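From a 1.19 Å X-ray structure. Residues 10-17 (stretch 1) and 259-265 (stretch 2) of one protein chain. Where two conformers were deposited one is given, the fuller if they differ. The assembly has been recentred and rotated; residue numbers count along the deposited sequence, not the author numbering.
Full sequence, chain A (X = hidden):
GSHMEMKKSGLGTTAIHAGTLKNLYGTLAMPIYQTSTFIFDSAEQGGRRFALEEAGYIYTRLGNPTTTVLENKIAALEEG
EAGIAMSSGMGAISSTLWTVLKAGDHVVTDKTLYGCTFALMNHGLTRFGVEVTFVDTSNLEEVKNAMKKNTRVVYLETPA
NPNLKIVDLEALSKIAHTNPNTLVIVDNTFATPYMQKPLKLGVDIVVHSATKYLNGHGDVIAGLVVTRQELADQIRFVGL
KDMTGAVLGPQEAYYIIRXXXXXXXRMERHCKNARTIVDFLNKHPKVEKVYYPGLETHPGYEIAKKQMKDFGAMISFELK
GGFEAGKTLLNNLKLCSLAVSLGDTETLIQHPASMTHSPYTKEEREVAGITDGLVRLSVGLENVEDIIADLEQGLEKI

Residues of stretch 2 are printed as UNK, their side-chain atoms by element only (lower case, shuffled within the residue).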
# COMPACT_ATOMS: atom_id res chain seq x y z
N GLY A 10 13.25 4.52 -27.60
CA GLY A 10 11.83 4.52 -27.87
C GLY A 10 10.99 4.88 -26.64
O GLY A 10 11.49 4.92 -25.51
N LEU A 11 9.71 5.15 -26.89
CA LEU A 11 8.86 5.63 -25.81
C LEU A 11 8.64 4.57 -24.72
O LEU A 11 8.60 4.93 -23.54
CB LEU A 11 7.53 6.19 -26.35
CG LEU A 11 6.62 6.88 -25.33
CD1 LEU A 11 5.91 8.08 -25.91
CD2 LEU A 11 5.59 5.88 -24.81
N GLY A 12 8.50 3.30 -25.08
CA GLY A 12 8.37 2.25 -24.06
C GLY A 12 9.63 2.12 -23.21
O GLY A 12 9.57 2.06 -21.99
N THR A 13 10.80 2.11 -23.87
CA THR A 13 12.06 2.09 -23.14
C THR A 13 12.14 3.25 -22.15
O THR A 13 12.53 3.08 -21.00
CB THR A 13 13.23 2.15 -24.13
OG1 THR A 13 13.07 1.06 -25.04
CG2 THR A 13 14.56 2.06 -23.42
N THR A 14 11.76 4.43 -22.63
CA THR A 14 11.80 5.63 -21.81
C THR A 14 10.82 5.56 -20.63
O THR A 14 11.19 5.84 -19.49
CB THR A 14 11.52 6.87 -22.69
OG1 THR A 14 12.53 6.95 -23.70
CG2 THR A 14 11.53 8.17 -21.89
N ALA A 15 9.59 5.19 -20.91
CA ALA A 15 8.59 5.09 -19.84
C ALA A 15 9.04 4.10 -18.77
O ALA A 15 8.83 4.34 -17.58
CB ALA A 15 7.24 4.71 -20.39
N ILE A 16 9.62 2.98 -19.20
CA ILE A 16 10.03 1.94 -18.27
C ILE A 16 11.27 2.37 -17.47
O ILE A 16 11.33 2.14 -16.26
CB ILE A 16 10.26 0.62 -19.03
CG1 ILE A 16 8.92 0.08 -19.54
CG2 ILE A 16 10.96 -0.40 -18.14
CD1 ILE A 16 9.03 -0.99 -20.60
N HIS A 17 12.26 2.93 -18.16
CA HIS A 17 13.59 3.12 -17.54
C HIS A 17 13.98 4.53 -17.17
O HIS A 17 14.87 4.70 -16.33
CB HIS A 17 14.67 2.54 -18.45
CG HIS A 17 14.63 1.05 -18.55
ND1 HIS A 17 15.08 0.22 -17.54
CD2 HIS A 17 14.18 0.23 -19.53
CE1 HIS A 17 14.91 -1.04 -17.90
NE2 HIS A 17 14.38 -1.06 -19.11
N UNK A 259 2.19 2.06 -13.32
CA UNK A 259 1.33 2.25 -14.48
C UNK A 259 2.10 2.64 -15.73
O UNK A 259 1.76 2.21 -16.85
N UNK A 260 3.12 3.46 -15.57
CA UNK A 260 3.93 3.91 -16.71
C UNK A 260 4.74 2.79 -17.35
O UNK A 260 5.12 2.92 -18.52
c UNK A 260 4.83 5.08 -16.33
c UNK A 260 3.46 6.93 -17.40
c UNK A 260 4.08 6.41 -16.12
c UNK A 260 5.00 7.46 -15.52
N UNK A 261 4.98 1.68 -16.64
CA UNK A 261 5.68 0.55 -17.25
C UNK A 261 4.94 0.02 -18.48
O UNK A 261 5.59 -0.53 -19.37
c UNK A 261 8.81 0.30 -13.96
c UNK A 261 5.84 -0.61 -16.26
n UNK A 261 10.27 0.50 -14.19
c UNK A 261 6.62 -0.28 -15.01
c UNK A 261 8.10 -0.06 -15.25
N UNK A 262 3.61 0.16 -18.52
CA UNK A 262 2.81 -0.29 -19.65
C UNK A 262 2.24 0.86 -20.48
O UNK A 262 1.41 0.64 -21.36
c UNK A 262 1.66 -1.20 -19.18
c UNK A 262 2.21 -2.49 -18.59
o UNK A 262 0.84 -0.50 -18.24
N UNK A 263 2.72 2.09 -20.25
CA UNK A 263 2.14 3.27 -20.92
C UNK A 263 2.14 3.12 -22.44
O UNK A 263 1.12 3.39 -23.10
c UNK A 263 2.92 7.61 -22.67
c UNK A 263 1.20 6.30 -20.98
c UNK A 263 2.91 4.52 -20.49
c UNK A 263 1.66 8.12 -22.47
c UNK A 263 2.46 5.77 -21.18
c UNK A 263 0.80 7.46 -21.63
c UNK A 263 3.32 6.45 -22.03
N UNK A 264 3.26 2.72 -23.04
CA UNK A 264 3.33 2.65 -24.50
C UNK A 264 2.31 1.66 -25.05
O UNK A 264 1.56 1.98 -25.97
c UNK A 264 4.73 2.25 -24.97
c UNK A 264 4.84 2.15 -26.49
o UNK A 264 6.74 2.22 -27.89
c UNK A 264 6.16 1.61 -26.96
o UNK A 264 6.62 0.58 -26.44
N UNK A 265 2.31 0.44 -24.52
CA UNK A 265 1.43 -0.59 -25.04
C UNK A 265 -0.03 -0.30 -24.71
O UNK A 265 -0.91 -0.67 -25.49
c UNK A 265 2.03 -2.19 -23.12
c UNK A 265 1.84 -2.03 -24.63
c UNK A 265 2.14 -3.64 -22.67
c UNK A 265 3.10 -2.42 -25.41

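Position 259 has backbone atoms and nothing more: no side-chain atom is present, and nothing of stretch 1 lies close. A residue without a CB is glycine, so this is G259, in the helical run that enters the stretch from earlier in the chain.

Position 260 carries four carbons, forked at the second, with no heteroatom. Its CA-to-CB bond points sideways, and what reaches stretch 1 most closely is its backbone: the carbonyl O of 260 lies 3.3 Å from A15 CB. Four carbons with the fork one step out from CB make leucine, L260. The A15 methyl packs directly against the L260 carbonyl; the A15 CA and L260 CA atoms are 5.7 Å apart.

Position 261 shows four carbons in a row ending in a nitrogen. The chain starts sideways, but its end comes nearer to stretch 1, and the nitrogen stops 2.8 Å from I16 O. An unbranched four-carbon chain with a terminal nitrogen is lysine, K261. NZ donates a hydrogen bond to I16 O and is also hydrogen-bonded elsewhere in the structure. The aliphatic part also packs: I16 CG2 is 4.1 Å from K261 CD.

Position 262 has one carbon bearing one oxygen and one further carbon. Its CA-to-CB bond points away, and it touches nothing on stretch 1. This branched hydroxyl side chain is threonine, T262. It occupies the N-cap position before the next helix, yet its side chain makes no capping bond. It also lies within the type I turn that runs from L260 to position 263, where the N of 263 donates to L260 O at 3.1 Å.

Position 263 has one carbon and then a ring of six carbons, with no heteroatom. Its CA-to-CB bond points toward stretch 1; a ring carbon lies 3.6 Å from L11 CD2, which meets the ring obliquely, and the CB of 263 lies 4.3 Å from A15 CB. This is phenylalanine, F263, and the ring carbon is CD2.

Position 264 has three carbons, the third carrying two oxygens. Its CB is 3.7 Å from L11 CD2, and one carboxylate oxygen of 264 reaches to 3.4 Å from G12 CA. A carboxylate on the third carbon identifies glutamate, E264, and that oxygen is OE1. An ideal CB on G12 would fall 2.3 Å from E264 OE1, a clash, so the bare glycine makes room for the carboxylate.

Position 265 has four carbons forked at the first, one arm two carbons long, and is out of reach of stretch 1. This is isoleucine, I265.

The contact buries 395 Å², both sides summed, and joins residues at least 245 positions apart in sequence. L11 supplies apolar packing against F263, G12 leaves room for the carboxylate of E264, and A15 meets the carbonyl of L260. The closest CA pair in the register is I16 CA to K261 CA, 4.7 Å. For a designer, small residues sit where the carboxylate and the carbonyl come in, and one long side chain ends in a hydrogen bond to the backbone oxygen of I16.

Stretch 2 259-265: GLKTFEI
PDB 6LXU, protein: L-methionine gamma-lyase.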